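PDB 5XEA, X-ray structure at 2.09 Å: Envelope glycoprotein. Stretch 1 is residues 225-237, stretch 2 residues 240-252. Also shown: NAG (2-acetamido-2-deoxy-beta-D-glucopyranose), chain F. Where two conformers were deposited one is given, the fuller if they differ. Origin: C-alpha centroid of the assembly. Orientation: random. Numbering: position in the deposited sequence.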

# COMPACT_ATOMS: atom_id res chain seq x y z
N GLN B 225 1.74 20.81 3.69
CA GLN B 225 1.11 20.07 4.77
C GLN B 225 -0.07 20.88 5.27
O GLN B 225 0.00 22.10 5.36
CB GLN B 225 2.09 19.80 5.92
CG GLN B 225 1.41 19.42 7.23
CD GLN B 225 2.38 19.06 8.35
OE1 GLN B 225 3.57 19.38 8.28
NE2 GLN B 225 1.87 18.41 9.39
N ASP B 226 -1.18 20.21 5.56
CA ASP B 226 -2.31 20.84 6.23
C ASP B 226 -2.85 19.81 7.22
O ASP B 226 -3.65 18.94 6.84
CB ASP B 226 -3.36 21.31 5.24
CG ASP B 226 -4.53 21.99 5.91
OD1 ASP B 226 -4.35 22.44 7.06
OD2 ASP B 226 -5.61 22.09 5.30
N GLY B 227 -2.39 19.89 8.47
CA GLY B 227 -2.75 18.89 9.46
C GLY B 227 -2.03 17.58 9.15
O GLY B 227 -0.79 17.50 9.09
N THR B 228 -2.81 16.50 8.99
CA THR B 228 -2.28 15.20 8.61
C THR B 228 -2.41 14.93 7.12
O THR B 228 -2.23 13.78 6.68
CB THR B 228 -2.96 14.06 9.38
OG1 THR B 228 -4.38 14.22 9.31
CG2 THR B 228 -2.50 14.05 10.83
N ASN B 229 -2.72 15.94 6.33
CA ASN B 229 -2.85 15.80 4.89
C ASN B 229 -1.63 16.44 4.23
O ASN B 229 -1.26 17.57 4.58
CB ASN B 229 -4.14 16.45 4.38
CG ASN B 229 -5.37 15.69 4.85
OD1 ASN B 229 -5.58 14.53 4.49
ND2 ASN B 229 -6.19 16.35 5.66
N PHE B 230 -1.02 15.72 3.30
CA PHE B 230 0.15 16.23 2.59
C PHE B 230 -0.12 16.08 1.11
O PHE B 230 -0.65 15.06 0.66
CB PHE B 230 1.44 15.48 2.97
CG PHE B 230 1.74 15.48 4.45
CD1 PHE B 230 2.68 16.34 4.99
CD2 PHE B 230 1.05 14.62 5.31
CE1 PHE B 230 2.94 16.33 6.36
CE2 PHE B 230 1.30 14.61 6.66
CZ PHE B 230 2.26 15.47 7.19
N PHE B 231 0.25 17.10 0.34
CA PHE B 231 -0.06 17.07 -1.07
C PHE B 231 0.92 17.96 -1.81
O PHE B 231 1.49 18.90 -1.24
CB PHE B 231 -1.51 17.50 -1.34
CG PHE B 231 -1.95 18.68 -0.51
CD1 PHE B 231 -1.66 19.97 -0.91
CD2 PHE B 231 -2.64 18.49 0.68
CE1 PHE B 231 -2.04 21.06 -0.14
CE2 PHE B 231 -3.03 19.57 1.46
CZ PHE B 231 -2.72 20.86 1.04
N GLU B 232 1.13 17.64 -3.07
CA GLU B 232 1.86 18.54 -3.96
C GLU B 232 0.86 19.45 -4.65
O GLU B 232 -0.08 18.96 -5.28
CB GLU B 232 2.66 17.75 -4.99
CG GLU B 232 3.34 18.63 -6.02
CD GLU B 232 3.93 17.84 -7.17
OE1 GLU B 232 3.98 16.59 -7.10
OE2 GLU B 232 4.35 18.49 -8.16
N VAL B 233 1.04 20.76 -4.53
CA VAL B 233 0.14 21.69 -5.19
C VAL B 233 0.53 21.81 -6.65
O VAL B 233 1.63 22.26 -6.98
CB VAL B 233 0.14 23.06 -4.49
CG1 VAL B 233 -0.39 24.15 -5.42
CG2 VAL B 233 -0.73 22.97 -3.24
N THR B 234 -0.36 21.38 -7.54
CA THR B 234 -0.11 21.35 -8.97
C THR B 234 -0.79 22.49 -9.72
O THR B 234 -0.43 22.76 -10.87
CB THR B 234 -0.59 20.03 -9.56
OG1 THR B 234 -1.97 19.86 -9.22
CG2 THR B 234 0.20 18.87 -8.98
N SER B 235 -1.78 23.12 -9.11
CA SER B 235 -2.45 24.28 -9.67
C SER B 235 -2.96 25.11 -8.51
O SER B 235 -2.95 24.68 -7.35
CB SER B 235 -3.59 23.90 -10.61
OG SER B 235 -4.74 23.52 -9.87
N HIS B 236 -3.42 26.32 -8.82
CA HIS B 236 -3.92 27.20 -7.77
C HIS B 236 -5.24 26.71 -7.21
O HIS B 236 -5.56 26.96 -6.04
CB HIS B 236 -4.06 28.63 -8.29
CG HIS B 236 -5.31 28.87 -9.08
ND1 HIS B 236 -5.40 28.59 -10.43
CD2 HIS B 236 -6.51 29.38 -8.72
CE1 HIS B 236 -6.61 28.92 -10.86
NE2 HIS B 236 -7.30 29.40 -9.84
N GLN B 237 -6.02 25.99 -8.02
CA GLN B 237 -7.32 25.49 -7.63
C GLN B 237 -7.21 23.97 -7.57
O GLN B 237 -7.07 23.30 -8.61
CB GLN B 237 -8.37 25.94 -8.65
CG GLN B 237 -9.79 25.79 -8.23
CD GLN B 237 -10.70 26.65 -9.07
OE1 GLN B 237 -10.69 27.88 -8.95
NE2 GLN B 237 -11.48 26.02 -9.94
N HIS B 240 -7.52 17.75 -2.42
CA HIS B 240 -6.88 16.54 -1.91
C HIS B 240 -7.86 15.86 -0.97
O HIS B 240 -8.19 16.40 0.09
CB HIS B 240 -5.56 16.84 -1.20
CG HIS B 240 -4.89 15.61 -0.69
ND1 HIS B 240 -4.96 15.23 0.63
CD2 HIS B 240 -4.18 14.65 -1.33
CE1 HIS B 240 -4.30 14.09 0.79
NE2 HIS B 240 -3.82 13.72 -0.38
N GLN B 241 -8.33 14.67 -1.36
CA GLN B 241 -9.29 13.90 -0.58
C GLN B 241 -10.47 14.75 -0.15
O GLN B 241 -11.18 15.29 -1.00
CB GLN B 241 -8.58 13.23 0.61
CG GLN B 241 -7.48 12.27 0.09
CD GLN B 241 -6.96 11.28 1.10
OE1 GLN B 241 -7.19 11.40 2.30
NE2 GLN B 241 -6.24 10.26 0.61
N TYR B 242 -10.68 14.90 1.16
CA TYR B 242 -11.83 15.61 1.72
C TYR B 242 -11.72 17.13 1.68
O TYR B 242 -12.58 17.79 2.26
CB TYR B 242 -12.06 15.20 3.18
CG TYR B 242 -12.23 13.72 3.38
CD1 TYR B 242 -13.39 13.07 2.95
CD2 TYR B 242 -11.25 12.98 4.02
CE1 TYR B 242 -13.55 11.69 3.14
CE2 TYR B 242 -11.40 11.62 4.22
CZ TYR B 242 -12.55 10.98 3.78
OH TYR B 242 -12.66 9.62 3.99
N ALA B 243 -10.69 17.72 1.07
CA ALA B 243 -10.48 19.16 1.13
C ALA B 243 -10.21 19.71 -0.26
O ALA B 243 -9.50 19.09 -1.06
CB ALA B 243 -9.31 19.52 2.05
N CYS B 244 -10.79 20.87 -0.56
CA CYS B 244 -10.43 21.64 -1.74
C CYS B 244 -9.81 22.96 -1.32
O CYS B 244 -10.17 23.53 -0.29
CB CYS B 244 -11.61 21.89 -2.66
SG CYS B 244 -12.15 20.40 -3.55
N TYR B 245 -8.88 23.44 -2.13
CA TYR B 245 -8.15 24.67 -1.86
C TYR B 245 -8.24 25.59 -3.06
O TYR B 245 -8.30 25.15 -4.21
CB TYR B 245 -6.67 24.39 -1.53
CG TYR B 245 -6.48 23.52 -0.32
CD1 TYR B 245 -6.29 24.07 0.94
CD2 TYR B 245 -6.49 22.13 -0.43
CE1 TYR B 245 -6.12 23.27 2.05
CE2 TYR B 245 -6.31 21.33 0.68
CZ TYR B 245 -6.13 21.90 1.92
OH TYR B 245 -5.96 21.11 3.02
N ASN B 246 -8.26 26.89 -2.77
CA ASN B 246 -8.11 27.93 -3.78
C ASN B 246 -7.01 28.86 -3.27
O ASN B 246 -7.23 29.66 -2.36
CB ASN B 246 -9.42 28.68 -4.02
CG ASN B 246 -9.31 29.68 -5.15
OD1 ASN B 246 -8.62 29.44 -6.14
ND2 ASN B 246 -10.00 30.80 -5.02
N PHE B 247 -5.81 28.70 -3.83
CA PHE B 247 -4.65 29.48 -3.46
C PHE B 247 -4.64 30.78 -4.27
O PHE B 247 -4.88 30.76 -5.48
CB PHE B 247 -3.35 28.71 -3.73
CG PHE B 247 -3.11 27.56 -2.80
CD1 PHE B 247 -2.31 27.71 -1.68
CD2 PHE B 247 -3.67 26.32 -3.05
CE1 PHE B 247 -2.08 26.66 -0.83
CE2 PHE B 247 -3.45 25.26 -2.20
CZ PHE B 247 -2.65 25.43 -1.08
N SER B 248 -4.36 31.89 -3.59
CA SER B 248 -4.12 33.14 -4.31
C SER B 248 -2.98 32.94 -5.29
O SER B 248 -1.89 32.50 -4.91
CB SER B 248 -3.80 34.26 -3.32
OG SER B 248 -3.79 35.52 -3.98
N LYS B 249 -3.24 33.25 -6.56
CA LYS B 249 -2.26 32.91 -7.59
C LYS B 249 -1.19 33.98 -7.76
O LYS B 249 -0.13 33.69 -8.31
CB LYS B 249 -2.95 32.62 -8.92
CG LYS B 249 -3.34 33.84 -9.73
CD LYS B 249 -3.90 33.43 -11.08
CE LYS B 249 -4.53 34.62 -11.79
NZ LYS B 249 -5.73 35.14 -11.07
N ASP B 250 -1.44 35.21 -7.31
CA ASP B 250 -0.38 36.22 -7.26
C ASP B 250 0.49 36.07 -6.02
O ASP B 250 0.93 37.06 -5.42
CB ASP B 250 -0.98 37.62 -7.35
CG ASP B 250 -1.98 37.93 -6.24
OD1 ASP B 250 -1.90 37.31 -5.15
OD2 ASP B 250 -2.84 38.80 -6.46
N GLU B 251 0.75 34.83 -5.62
CA GLU B 251 1.45 34.51 -4.39
C GLU B 251 2.30 33.27 -4.63
O GLU B 251 3.34 33.07 -4.00
CB GLU B 251 0.45 34.30 -3.26
CG GLU B 251 1.04 34.20 -1.87
CD GLU B 251 -0.01 33.82 -0.83
OE1 GLU B 251 -0.55 32.70 -0.92
OE2 GLU B 251 -0.29 34.64 0.06
N LEU B 252 1.85 32.43 -5.57
CA LEU B 252 2.56 31.22 -5.96
C LEU B 252 3.65 31.53 -6.98
O LEU B 252 3.78 32.67 -7.44
CB LEU B 252 1.57 30.19 -6.55
CG LEU B 252 0.86 29.21 -5.61
CD1 LEU B 252 0.32 29.90 -4.36
CD2 LEU B 252 -0.26 28.50 -6.35
C1 NAG F . -9.98 31.83 -6.02
C2 NAG F . -11.37 32.09 -6.59
C3 NAG F . -11.33 33.27 -7.57
C4 NAG F . -10.70 34.49 -6.91
C5 NAG F . -9.34 34.12 -6.33
C6 NAG F . -8.72 35.25 -5.53
C7 NAG F . -13.13 30.44 -7.02
C8 NAG F . -13.53 29.23 -7.80
N2 NAG F . -11.91 30.91 -7.25
O3 NAG F . -12.67 33.53 -7.98
O4 NAG F . -10.50 35.53 -7.85
O5 NAG F . -9.47 33.01 -5.43
O6 NAG F . -9.36 35.41 -4.28
O7 NAG F . -13.89 30.97 -6.20
O HOH W 1 -7.81 13.37 4.63

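Each stretch contains a tight type II' β turn, Asp226 to Asn229 in the first and His240 to Ala243 in the second, and each turn is closed by a pair of backbone hydrogen bonds. In the first, Asp226 N donates to Asn229 O (2.8 Å) and Asn229 N to Asp226 O (3.2 Å); Gly227 occupies the positive-phi position that favours glycine. Between the stretches the backbones pair antiparallel over a short length. Gln237 and Asn246 form a non-hydrogen-bonded pair, their CA atoms 4.6 Å apart, and next to it Phe247 N donates to His236 O at 2.8 Å and a nearly linear 170°. The CA of Gln237 adds a CA-H···O contact to Tyr245 O (3.6 Å).

Asn246 and Gln237 point to the same face of this sheet. Asn246 ND2 is bonded covalently to C1 of the NAG (1.4 Å), whose methyl carbon C8 approaches Gln237 OE1 to 3.3 Å. Asn246 OD1 lies at the edge of the His236 ring, 3.3 Å from CD2, yet is buried without a hydrogen-bonding partner.

Away from the paired backbone, side chains carry the contact. The Phe231 ring meets two rings of the second stretch obliquely: that of Tyr245, with CZ of Phe231 3.6 Å from CE2 of Tyr245, and that of His240, with centroids 5.5 Å apart. Although the CA-to-CB bond of Tyr245 points sideways, its side chain reaches across so that OH donates a short hydrogen bond to Asp226 OD2 (2.5 Å), adding a polar anchor to the aromatic packing. Val233 CG2 packs against Phe247 CE2 at 3.7 Å, extending the apolar contact. Near the two turns, a water bridges the stretches, donating to Asn229 OD1 (2.5 Å from the water O) and Gln241 OE1 (3.1 Å from the same O), and so links two carbonyl oxygens that could not hydrogen-bond to each other directly.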